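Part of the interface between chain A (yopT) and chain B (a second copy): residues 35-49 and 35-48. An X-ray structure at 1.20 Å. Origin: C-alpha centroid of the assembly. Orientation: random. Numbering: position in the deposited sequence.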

# COMPACT_ATOMS: atom_id res chain seq x y z
N GLU A 35 -5.45 -10.32 -6.42
CA GLU A 35 -6.89 -10.28 -6.47
C GLU A 35 -7.52 -10.57 -5.12
O GLU A 35 -8.56 -10.02 -4.75
CB GLU A 35 -7.38 -11.32 -7.50
CG GLU A 35 -8.81 -11.12 -7.91
CD GLU A 35 -9.13 -9.94 -8.81
OE1 GLU A 35 -8.23 -9.24 -9.28
OE2 GLU A 35 -10.35 -9.75 -8.98
N ASN A 36 -6.88 -11.46 -4.35
CA ASN A 36 -7.36 -11.78 -2.99
C ASN A 36 -7.03 -10.67 -2.00
O ASN A 36 -7.43 -10.87 -0.83
CB ASN A 36 -6.78 -13.12 -2.55
CG ASN A 36 -7.50 -14.29 -3.20
OD1 ASN A 36 -8.70 -14.19 -3.46
ND2 ASN A 36 -6.74 -15.33 -3.45
N LEU A 37 -6.40 -9.58 -2.35
CA LEU A 37 -6.16 -8.48 -1.44
C LEU A 37 -7.14 -7.33 -1.63
O LEU A 37 -7.16 -6.44 -0.80
CB LEU A 37 -4.76 -7.87 -1.64
CG LEU A 37 -3.58 -8.80 -1.40
CD1 LEU A 37 -2.26 -8.14 -1.78
CD2 LEU A 37 -3.61 -9.29 0.06
N LEU A 38 -7.91 -7.32 -2.73
CA LEU A 38 -8.65 -6.16 -3.15
C LEU A 38 -9.56 -5.59 -2.07
O LEU A 38 -9.72 -4.38 -2.04
CB LEU A 38 -9.48 -6.45 -4.41
CG LEU A 38 -8.71 -6.65 -5.69
CD1 LEU A 38 -9.73 -7.03 -6.78
CD2 LEU A 38 -7.96 -5.42 -6.14
N LEU A 39 -10.15 -6.46 -1.26
CA LEU A 39 -11.13 -6.00 -0.29
C LEU A 39 -10.55 -5.85 1.11
O LEU A 39 -11.27 -5.64 2.06
CB LEU A 39 -12.35 -6.92 -0.26
CG LEU A 39 -13.06 -7.08 -1.60
CD1 LEU A 39 -14.24 -8.03 -1.40
CD2 LEU A 39 -13.50 -5.74 -2.17
N SER A 40 -9.23 -5.94 1.25
CA SER A 40 -8.60 -5.76 2.55
C SER A 40 -9.00 -4.42 3.16
O SER A 40 -9.02 -3.39 2.50
CB SER A 40 -7.09 -5.84 2.39
OG SER A 40 -6.42 -5.48 3.56
N LYS A 41 -9.30 -4.45 4.47
CA LYS A 41 -9.77 -3.27 5.18
C LYS A 41 -8.65 -2.48 5.85
O LYS A 41 -8.91 -1.37 6.33
CB LYS A 41 -10.80 -3.69 6.25
CG LYS A 41 -12.00 -4.37 5.64
CD LYS A 41 -12.90 -3.48 4.83
CE LYS A 41 -14.24 -4.17 4.60
NZ LYS A 41 -15.01 -3.65 3.46
N GLU A 42 -7.47 -3.06 5.95
CA GLU A 42 -6.38 -2.44 6.74
C GLU A 42 -5.05 -2.80 6.14
O GLU A 42 -4.79 -3.97 5.81
CB GLU A 42 -6.46 -2.91 8.20
CG GLU A 42 -5.48 -2.21 9.17
CD GLU A 42 -5.77 -2.59 10.61
OE1 GLU A 42 -5.79 -3.77 10.94
OE2 GLU A 42 -6.03 -1.71 11.43
N VAL A 43 -4.20 -1.81 5.99
CA VAL A 43 -2.83 -1.94 5.50
C VAL A 43 -1.88 -1.45 6.58
O VAL A 43 -2.17 -0.52 7.31
CB VAL A 43 -2.64 -1.18 4.17
CG1 VAL A 43 -2.89 0.33 4.31
CG2 VAL A 43 -1.27 -1.47 3.56
N SER A 44 -0.74 -2.12 6.68
CA SER A 44 0.27 -1.72 7.65
C SER A 44 1.61 -1.55 6.97
O SER A 44 1.93 -2.25 6.00
CB SER A 44 0.34 -2.75 8.77
OG SER A 44 0.97 -3.91 8.62
N PHE A 45 2.39 -0.62 7.47
CA PHE A 45 3.73 -0.34 6.98
C PHE A 45 4.76 -0.62 8.08
O PHE A 45 4.59 -0.15 9.20
CB PHE A 45 3.88 1.11 6.53
CG PHE A 45 3.10 1.38 5.26
CD1 PHE A 45 1.79 1.66 5.30
CD2 PHE A 45 3.75 1.28 4.04
CE1 PHE A 45 1.07 1.85 4.13
CE2 PHE A 45 3.04 1.49 2.89
CZ PHE A 45 1.70 1.77 2.91
N LEU A 46 5.81 -1.36 7.76
CA LEU A 46 7.00 -1.55 8.58
C LEU A 46 7.94 -0.41 8.22
O LEU A 46 8.61 -0.42 7.17
CB LEU A 46 7.63 -2.90 8.32
CG LEU A 46 8.94 -3.16 9.08
CD1 LEU A 46 8.76 -3.08 10.58
CD2 LEU A 46 9.46 -4.54 8.66
N LYS A 47 7.96 0.64 9.06
CA LYS A 47 8.68 1.87 8.77
C LYS A 47 10.17 1.65 8.96
O LYS A 47 10.63 0.65 9.50
CB LYS A 47 8.09 2.98 9.64
CG LYS A 47 6.67 3.34 9.30
CD LYS A 47 5.94 4.35 10.16
CE LYS A 47 5.63 3.92 11.55
NZ LYS A 47 4.89 5.05 12.27
N ALA A 48 10.93 2.62 8.48
CA ALA A 48 12.39 2.52 8.50
C ALA A 48 12.89 2.31 9.92
O ALA A 48 13.89 1.60 10.09
CB ALA A 48 13.04 3.75 7.90
N ASP A 49 12.29 2.89 10.93
CA ASP A 49 12.73 2.74 12.30
C ASP A 49 12.24 1.44 12.95
O ASP A 49 12.56 1.19 14.12
CB ASP A 49 12.30 3.91 13.16
CG ASP A 49 10.81 4.14 13.30
OD1 ASP A 49 10.04 3.28 12.89
OD2 ASP A 49 10.44 5.21 13.89
N GLU B 35 5.13 11.23 4.97
CA GLU B 35 6.57 11.34 4.76
C GLU B 35 7.34 10.27 5.53
O GLU B 35 8.36 9.79 5.04
CB GLU B 35 7.05 12.74 5.14
CG GLU B 35 6.72 13.84 4.15
CD GLU B 35 7.47 13.70 2.85
OE1 GLU B 35 6.78 13.51 1.84
OE2 GLU B 35 8.70 13.81 2.89
N ASN B 36 6.83 9.95 6.70
CA ASN B 36 7.45 8.94 7.53
C ASN B 36 7.16 7.52 7.12
O ASN B 36 7.65 6.56 7.71
CB ASN B 36 7.02 9.20 8.98
CG ASN B 36 7.71 10.33 9.67
OD1 ASN B 36 8.83 10.67 9.26
ND2 ASN B 36 7.11 10.92 10.69
N LEU B 37 6.36 7.34 6.04
CA LEU B 37 6.19 6.00 5.44
C LEU B 37 7.14 5.78 4.27
O LEU B 37 7.32 4.61 3.93
CB LEU B 37 4.76 5.87 4.92
CG LEU B 37 3.65 6.04 5.92
CD1 LEU B 37 2.32 5.88 5.18
CD2 LEU B 37 3.75 5.05 7.08
N LEU B 38 7.72 6.80 3.67
CA LEU B 38 8.43 6.63 2.40
C LEU B 38 9.50 5.61 2.25
O LEU B 38 9.71 4.98 1.18
CB LEU B 38 9.04 8.02 2.03
CG LEU B 38 7.98 9.01 1.55
CD1 LEU B 38 8.66 10.35 1.25
CD2 LEU B 38 7.25 8.62 0.28
N LEU B 39 10.22 5.40 3.34
CA LEU B 39 11.34 4.43 3.35
C LEU B 39 10.99 3.15 4.09
O LEU B 39 11.82 2.36 4.54
CB LEU B 39 12.54 5.11 3.98
CG LEU B 39 13.02 6.36 3.24
CD1 LEU B 39 14.06 7.06 4.08
CD2 LEU B 39 13.51 5.96 1.84
N SER B 40 9.70 2.85 4.17
CA SER B 40 9.27 1.58 4.72
C SER B 40 9.84 0.42 3.91
O SER B 40 9.97 0.46 2.70
CB SER B 40 7.77 1.47 4.75
OG SER B 40 7.17 2.40 5.62
N LYS B 41 10.15 -0.69 4.59
CA LYS B 41 10.65 -1.86 3.93
C LYS B 41 9.60 -2.90 3.55
O LYS B 41 9.86 -3.69 2.63
CB LYS B 41 11.71 -2.54 4.84
CG LYS B 41 12.97 -1.73 4.96
CD LYS B 41 13.78 -1.46 3.72
CE LYS B 41 14.43 -0.10 3.69
NZ LYS B 41 13.50 0.99 3.29
N GLU B 42 8.47 -2.89 4.21
CA GLU B 42 7.43 -3.90 3.99
C GLU B 42 6.07 -3.22 4.12
O GLU B 42 5.90 -2.28 4.89
CB GLU B 42 7.51 -5.03 5.02
CG GLU B 42 6.56 -6.20 5.03
CD GLU B 42 6.87 -7.07 6.24
OE1 GLU B 42 6.04 -7.24 7.15
OE2 GLU B 42 8.02 -7.55 6.16
N VAL B 43 5.14 -3.77 3.33
CA VAL B 43 3.72 -3.42 3.43
C VAL B 43 2.93 -4.69 3.63
O VAL B 43 3.25 -5.73 3.02
CB VAL B 43 3.22 -2.64 2.20
CG1 VAL B 43 3.37 -3.42 0.93
CG2 VAL B 43 1.80 -2.12 2.35
N SER B 44 1.91 -4.63 4.47
CA SER B 44 1.15 -5.83 4.88
C SER B 44 -0.32 -5.54 4.80
O SER B 44 -0.76 -4.42 5.09
CB SER B 44 1.56 -6.19 6.33
OG SER B 44 2.97 -6.41 6.31
N PHE B 45 -1.07 -6.56 4.42
CA PHE B 45 -2.53 -6.45 4.27
C PHE B 45 -3.22 -7.47 5.15
O PHE B 45 -2.85 -8.66 5.15
CB PHE B 45 -2.95 -6.67 2.82
CG PHE B 45 -2.39 -5.62 1.89
CD1 PHE B 45 -1.14 -5.74 1.29
CD2 PHE B 45 -3.13 -4.48 1.62
CE1 PHE B 45 -0.63 -4.76 0.45
CE2 PHE B 45 -2.63 -3.46 0.81
CZ PHE B 45 -1.38 -3.63 0.23
N LEU B 46 -4.24 -7.02 5.87
CA LEU B 46 -5.09 -7.88 6.69
C LEU B 46 -6.27 -8.37 5.85
O LEU B 46 -7.06 -7.58 5.33
CB LEU B 46 -5.58 -7.11 7.91
CG LEU B 46 -6.54 -7.90 8.80
CD1 LEU B 46 -5.88 -9.11 9.44
CD2 LEU B 46 -7.07 -6.96 9.89
N LYS B 47 -6.39 -9.68 5.76
CA LYS B 47 -7.47 -10.29 5.01
C LYS B 47 -8.65 -10.57 5.94
O LYS B 47 -8.49 -10.69 7.16
CB LYS B 47 -6.95 -11.54 4.28
CG LYS B 47 -5.95 -11.17 3.18
CD LYS B 47 -5.30 -12.31 2.46
CE LYS B 47 -6.23 -13.35 1.88
NZ LYS B 47 -5.45 -14.46 1.24
N ALA B 48 -9.84 -10.74 5.37
CA ALA B 48 -11.07 -10.94 6.12
C ALA B 48 -11.04 -12.22 6.93
O ALA B 48 -11.71 -12.34 7.95
CB ALA B 48 -12.31 -10.94 5.23
O HOH W 1 -9.69 -7.13 5.79
O HOH W 2 4.20 -4.35 7.35
O HOH W 3 -2.02 -5.61 8.08
O HOH W 4 9.79 4.91 7.14

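The apolar centre of this contact is built from Val43 and Phe45 of both chains, whose side chains share one face of a two-stranded antiparallel sheet. The strands, residues 42-46 in each copy, approach to 4.7 Å with their directions 157° apart. Val43(A) faces Phe45(B), and Phe45(A) faces Val43(B), as non-hydrogen-bonded pairs, each with a CA-CA distance of 4.7 Å. The two valines meet directly, Val43(A) CG2 lying 3.4 Å from Val43(B) CG2. Each of these methyls also covers a ring: Val43(A) CG2 is 4.1 Å from the ring centroid of Phe45(B), 27° off the normal, and Val43(B) CG2 is 4.1 Å from that of Phe45(A), 23° off. Both are CH-pi contacts over the face, and with chi1 p (61°) in both valines, CG2 is the atom that meets both the other valine and the ring.

Leu37 extends this layer on both sides. Its CA-to-CB bond points sideways in each chain, but the m,t rotamer brings the end of the side chain nearer, with Leu37(A) CD2 at 3.9 Å from Phe45(B) CB and Leu37(B) CD2 at 4.0 Å from Phe45(A) CB. Over the Phe45(A) ring, Leu37(B) CD1 occupies the face opposite Val43(B) CG2, so that ring is sandwiched between aliphatic groups.

The backbone fixes the register. At its centre Ser44(A) pairs with Ser44(B): each N donates to the other chain's O at 2.8 Å, with N-H...O angles of 164° for Ser44(A) N and 152° for Ser44(B) N. Farther out, Leu46(B) N donates to Glu42(A) O at 3.1 Å and Leu46(A) N to Glu42(B) O at 3.0 Å. The serine side chains occupy the other face with Glu42 and Leu46. There the small Ser44 residues pack closely, Ser44(A) OG to Ser44(B) CB being 3.3 Å, while water 2 donates to Ser44(B) OG at 2.6 Å.

Beyond the strands the near-symmetry breaks. Ser40(A), chi1 t, donates from OG to Leu46(B) O at 2.8 Å; water 1 links that same Leu46(B) O (2.7 Å) to Lys41(A) N (3.0 Å). At the other end Lys41(B) N reaches Leu46(A) O directly, at 3.0 Å, and Ser40(B), chi1 m, instead turns its OG to Leu37(B) O within its own chain.

At the periphery, Lys47(A) lays its aliphatic portion against Leu37(B), CD to CD2 3.8 Å, while its NZ is satisfied elsewhere in the structure. Water 4 bridges Ala48(A) N (2.9 Å) and Asn36(B) O (2.8 Å). Together the stretches bury 1037 Å².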